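Local coordinates for HpcE (Thermus thermophilus, PDB 1WZO), which probably catalyses the isomerisation of 2-hydroxyhepta-2,4-diene-1,7-dioate and belongs to the fumarylacetoacetate hydrolase family, at residues B[43-48]-B[207-212]; B[100-105]-B[118-123]. One frame throughout, in Å; residues are numbered along the deposited sequence.

Contact 1: B[43-48]-B[207-212]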
# COMPACT_ATOMS: atom_id res chain seq x y z
N PRO B 43 3.03 4.47 -9.72
CA PRO B 43 4.08 3.61 -10.27
C PRO B 43 4.72 2.69 -9.25
O PRO B 43 4.83 3.03 -8.07
CB PRO B 43 5.09 4.60 -10.84
CG PRO B 43 4.29 5.83 -11.11
CD PRO B 43 3.38 5.89 -9.92
N GLY B 44 5.13 1.51 -9.71
CA GLY B 44 5.83 0.57 -8.86
C GLY B 44 7.27 1.00 -9.12
O GLY B 44 7.59 2.18 -8.96
N LYS B 45 8.13 0.08 -9.55
CA LYS B 45 9.51 0.44 -9.84
C LYS B 45 9.63 1.00 -11.25
O LYS B 45 8.89 0.59 -12.16
CB LYS B 45 10.44 -0.76 -9.65
CG LYS B 45 10.01 -2.04 -10.36
CD LYS B 45 11.03 -3.15 -10.11
CE LYS B 45 10.60 -4.49 -10.72
NZ LYS B 45 9.35 -5.02 -10.10
N ILE B 46 10.57 1.91 -11.42
CA ILE B 46 10.81 2.59 -12.69
C ILE B 46 12.23 2.37 -13.18
O ILE B 46 13.19 2.71 -12.48
CB ILE B 46 10.59 4.11 -12.53
CG1 ILE B 46 9.22 4.38 -11.89
CG2 ILE B 46 10.71 4.80 -13.89
CD1 ILE B 46 9.07 5.80 -11.34
N LEU B 47 12.37 1.82 -14.38
CA LEU B 47 13.68 1.61 -14.99
C LEU B 47 13.77 2.41 -16.28
O LEU B 47 12.79 2.50 -17.03
CB LEU B 47 13.92 0.14 -15.32
CG LEU B 47 14.03 -0.85 -14.17
CD1 LEU B 47 12.64 -1.30 -13.75
CD2 LEU B 47 14.85 -2.06 -14.61
N GLY B 48 14.94 2.97 -16.55
CA GLY B 48 15.14 3.72 -17.77
C GLY B 48 16.27 3.07 -18.55
O GLY B 48 16.97 2.20 -18.02
N PRO B 207 2.42 -5.22 -12.34
CA PRO B 207 1.50 -4.20 -12.86
C PRO B 207 1.84 -2.84 -12.26
O PRO B 207 2.07 -2.72 -11.06
CB PRO B 207 0.13 -4.71 -12.40
CG PRO B 207 0.30 -6.21 -12.47
CD PRO B 207 1.68 -6.39 -11.84
N TYR B 208 1.87 -1.82 -13.12
CA TYR B 208 2.19 -0.45 -12.76
C TYR B 208 3.67 -0.12 -12.67
O TYR B 208 4.04 1.01 -12.33
CB TYR B 208 1.43 -0.02 -11.50
CG TYR B 208 -0.06 -0.02 -11.75
CD1 TYR B 208 -0.90 -0.93 -11.11
CD2 TYR B 208 -0.63 0.84 -12.70
CE1 TYR B 208 -2.26 -1.00 -11.41
CE2 TYR B 208 -1.99 0.77 -13.01
CZ TYR B 208 -2.80 -0.15 -12.37
OH TYR B 208 -4.14 -0.23 -12.68
N ASP B 209 4.52 -1.09 -12.98
CA ASP B 209 5.96 -0.82 -13.02
C ASP B 209 6.10 -0.00 -14.30
O ASP B 209 5.26 -0.12 -15.21
CB ASP B 209 6.78 -2.11 -13.12
CG ASP B 209 7.01 -2.76 -11.76
OD1 ASP B 209 6.66 -2.14 -10.74
OD2 ASP B 209 7.55 -3.89 -11.73
N VAL B 210 7.15 0.81 -14.39
CA VAL B 210 7.32 1.66 -15.57
C VAL B 210 8.67 1.55 -16.26
O VAL B 210 9.71 1.44 -15.60
CB VAL B 210 7.11 3.15 -15.18
CG1 VAL B 210 7.37 4.06 -16.39
CG2 VAL B 210 5.69 3.36 -14.64
N LEU B 211 8.65 1.57 -17.59
CA LEU B 211 9.86 1.51 -18.39
C LEU B 211 9.99 2.81 -19.16
O LEU B 211 9.07 3.20 -19.89
CB LEU B 211 9.80 0.33 -19.37
CG LEU B 211 10.87 0.30 -20.47
CD1 LEU B 211 12.26 0.13 -19.86
CD2 LEU B 211 10.56 -0.84 -21.44
N LEU B 212 11.12 3.49 -18.98
CA LEU B 212 11.41 4.73 -19.69
C LEU B 212 12.27 4.27 -20.86
O LEU B 212 13.29 3.59 -20.66
CB LEU B 212 12.19 5.70 -18.79
CG LEU B 212 11.48 6.05 -17.48
CD1 LEU B 212 12.33 7.03 -16.67
CD2 LEU B 212 10.11 6.65 -17.77
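The Asp209 carboxylate, the flat group of this contact, has Lys45 laid across one face, with Lys45 CG 3.4 Å from Asp209 CG. Two donors of that lysine approach from the same side of the plane. Backbone Lys45 N reaches OD1 of Asp209 at 2.9 Å from well above the plane, 53° out of it, while NZ of Lys45 meets OD2 of Asp209 at 2.7 Å on the syn side in a salt bridge. Near OD1, Gly44 CA comes to 3.4 Å from Asp209 OD1, and a side chain on Gly44 would collide with that oxygen. The lysine chain runs extended to CE and then bends (chi4 -64°), which turns NZ onto OD2. Both ends of the bridge have further partners: Glu206 N also donates to OD2, and NZ also donates to Thr204 O. An alanine in place of Asp209 would probably leave the Lys45 ammonium without its counter-charge, though still bonded to Thr204 O, and Lys45 N without this acceptor. Further along, backbone bonds alternate between the segments, from Gly44 N to Tyr208 O, Val210 N to Lys45 O (2.8 Å), Leu47 N to Val210 O and Leu212 N to Leu47 O. Ile46 and Val210 lie side by side, CG1 of Ile46 4.1 Å from CB of Val210, and Ile46 CG2 rests 3.9 Å from Leu212 CG. With axes 19° apart, strands 46-48 and 210-212 form a parallel beta pair joining distant parts of the chain within the fumarylacetoacetate hydrolase fold.

Contact 2: B[100-105]-B[118-123]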
# COMPACT_ATOMS: atom_id res chain seq x y z
N LEU B 100 9.08 8.14 -24.15
CA LEU B 100 7.85 7.37 -24.12
C LEU B 100 7.97 6.48 -22.89
O LEU B 100 8.98 5.79 -22.72
CB LEU B 100 7.73 6.49 -25.37
CG LEU B 100 6.57 5.49 -25.39
CD1 LEU B 100 5.24 6.24 -25.43
CD2 LEU B 100 6.70 4.58 -26.61
N ALA B 101 6.96 6.51 -22.03
CA ALA B 101 6.94 5.70 -20.82
C ALA B 101 5.94 4.56 -21.01
O ALA B 101 4.80 4.79 -21.42
CB ALA B 101 6.54 6.55 -19.62
N VAL B 102 6.38 3.34 -20.73
CA VAL B 102 5.56 2.15 -20.89
C VAL B 102 5.11 1.63 -19.53
O VAL B 102 5.93 1.42 -18.63
CB VAL B 102 6.35 1.04 -21.61
CG1 VAL B 102 5.46 -0.17 -21.86
CG2 VAL B 102 6.91 1.59 -22.92
N VAL B 103 3.80 1.42 -19.39
CA VAL B 103 3.24 0.95 -18.13
C VAL B 103 2.85 -0.52 -18.21
O VAL B 103 2.02 -0.91 -19.04
CB VAL B 103 2.00 1.78 -17.75
CG1 VAL B 103 1.52 1.41 -16.34
CG2 VAL B 103 2.33 3.27 -17.83
N VAL B 104 3.45 -1.34 -17.35
CA VAL B 104 3.18 -2.77 -17.31
C VAL B 104 1.78 -3.06 -16.77
O VAL B 104 1.37 -2.47 -15.77
CB VAL B 104 4.24 -3.50 -16.44
CG1 VAL B 104 3.92 -4.97 -16.34
CG2 VAL B 104 5.63 -3.30 -17.05
N GLY B 105 1.07 -3.97 -17.43
CA GLY B 105 -0.28 -4.31 -17.00
C GLY B 105 -0.46 -5.69 -16.38
O GLY B 105 -1.44 -5.93 -15.67
N ASP B 118 1.84 -7.58 -25.23
CA ASP B 118 0.58 -8.10 -24.71
C ASP B 118 0.49 -7.91 -23.19
O ASP B 118 -0.59 -8.06 -22.61
CB ASP B 118 0.43 -9.60 -25.01
CG ASP B 118 0.26 -9.88 -26.48
OD1 ASP B 118 -0.49 -9.13 -27.14
OD2 ASP B 118 0.85 -10.87 -26.96
N TYR B 119 1.61 -7.58 -22.56
CA TYR B 119 1.62 -7.36 -21.11
C TYR B 119 1.57 -5.89 -20.74
O TYR B 119 1.58 -5.55 -19.56
CB TYR B 119 2.87 -8.00 -20.49
CG TYR B 119 2.88 -9.50 -20.55
CD1 TYR B 119 3.13 -10.18 -21.74
CD2 TYR B 119 2.62 -10.26 -19.41
CE1 TYR B 119 3.12 -11.57 -21.80
CE2 TYR B 119 2.61 -11.65 -19.45
CZ TYR B 119 2.86 -12.29 -20.65
OH TYR B 119 2.83 -13.67 -20.69
N VAL B 120 1.52 -5.03 -21.75
CA VAL B 120 1.49 -3.59 -21.54
C VAL B 120 0.08 -3.07 -21.28
O VAL B 120 -0.86 -3.38 -22.01
CB VAL B 120 2.07 -2.86 -22.77
CG1 VAL B 120 1.91 -1.35 -22.62
CG2 VAL B 120 3.54 -3.22 -22.93
N LEU B 121 -0.06 -2.28 -20.22
CA LEU B 121 -1.35 -1.69 -19.87
C LEU B 121 -1.60 -0.45 -20.72
O LEU B 121 -2.66 -0.29 -21.31
CB LEU B 121 -1.37 -1.31 -18.39
CG LEU B 121 -2.61 -0.57 -17.87
CD1 LEU B 121 -3.83 -1.48 -17.97
CD2 LEU B 121 -2.39 -0.15 -16.42
N GLY B 122 -0.60 0.42 -20.79
CA GLY B 122 -0.73 1.64 -21.56
C GLY B 122 0.54 2.45 -21.61
O GLY B 122 1.61 1.97 -21.20
N TYR B 123 0.43 3.69 -22.08
CA TYR B 123 1.59 4.57 -22.21
C TYR B 123 1.33 5.96 -21.64
O TYR B 123 0.19 6.34 -21.41
CB TYR B 123 1.95 4.71 -23.69
CG TYR B 123 2.23 3.40 -24.38
CD1 TYR B 123 3.51 2.84 -24.37
CD2 TYR B 123 1.21 2.68 -25.00
CE1 TYR B 123 3.76 1.61 -24.95
CE2 TYR B 123 1.45 1.45 -25.60
CZ TYR B 123 2.73 0.91 -25.56
OH TYR B 123 2.97 -0.32 -26.12
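Val102 places its two methyls against different partners across the contact. Its CG1 is anti to the backbone N (chi1 -176°) and packs against the forked end of Val120, 3.8 Å from Val120 CG2, the two side chains crossing at about a right angle. Its CG2, on the other branch, touches the edge of the Tyr123 ring near the ring plane, 3.7 Å from Tyr123 CE1. Tyr123 lies alongside Val102 and points the same way; its CG sits beside the backbone N and anti to the carbonyl carbon (chi1 -57°). The carbonyl oxygen of Ala101 is also at the ring edge, and it receives a CA-H...O contact from Tyr123 CA. Leu100 reaches the same tyrosine obliquely, with CD1 of Leu100 4.0 Å from CD1 of Tyr123. Next to the Val102-Tyr123 pair lies a classic beta bulge, in which Leu121 and Gly122 both face Val103. Val103 O accepts a bond from Leu121 N at 2.8 Å. A weak second bond joins Gly122 N to Val103 O at 3.4 Å, while Val103 N donates to Gly122 O. The helix-like backbone of Leu121 (psi -49°) shifts the antiparallel register by one residue, and its side chain starts out toward 100-105: Leu121 CB is 3.5 Å from Gly105 CA. A CB on Gly105 would clash with it, so the glycine allows this close approach. Gly105 N in turn donates to Tyr119 O at 2.7 Å, a bond on the far side of the bulge from Tyr123. Helix 192-200 covers the side of Val102 and Val120, through Val192 and Leu196, whereas Val103 and Leu121 both touch Leu158 of strand 152-159.

How the contacts relate
The centres of contacts 1 and 2 lie about 9 Å apart, and strands 210-212 and 94-104 join them as antiparallel neighbours. Tyr208 N lies 2.8 Å from Val104 O and Leu211 O 2.8 Å from Val102 N, both probable hydrogen bonds. The strands therefore run 46-50, 210-212, 94-104, 120-131 across the sheet, with contact 1 at one step and contact 2 two steps on. Side chains also meet: Tyr208 CE2 packs 3.6 Å from Leu121 CD2. Helix 192-200 serves both, since its Leu196 touches Leu211 of contact 1 and Val120 of contact 2. A glycerol, probably from the crystallisation liquor, hydrogen-bonds to Leu121 O.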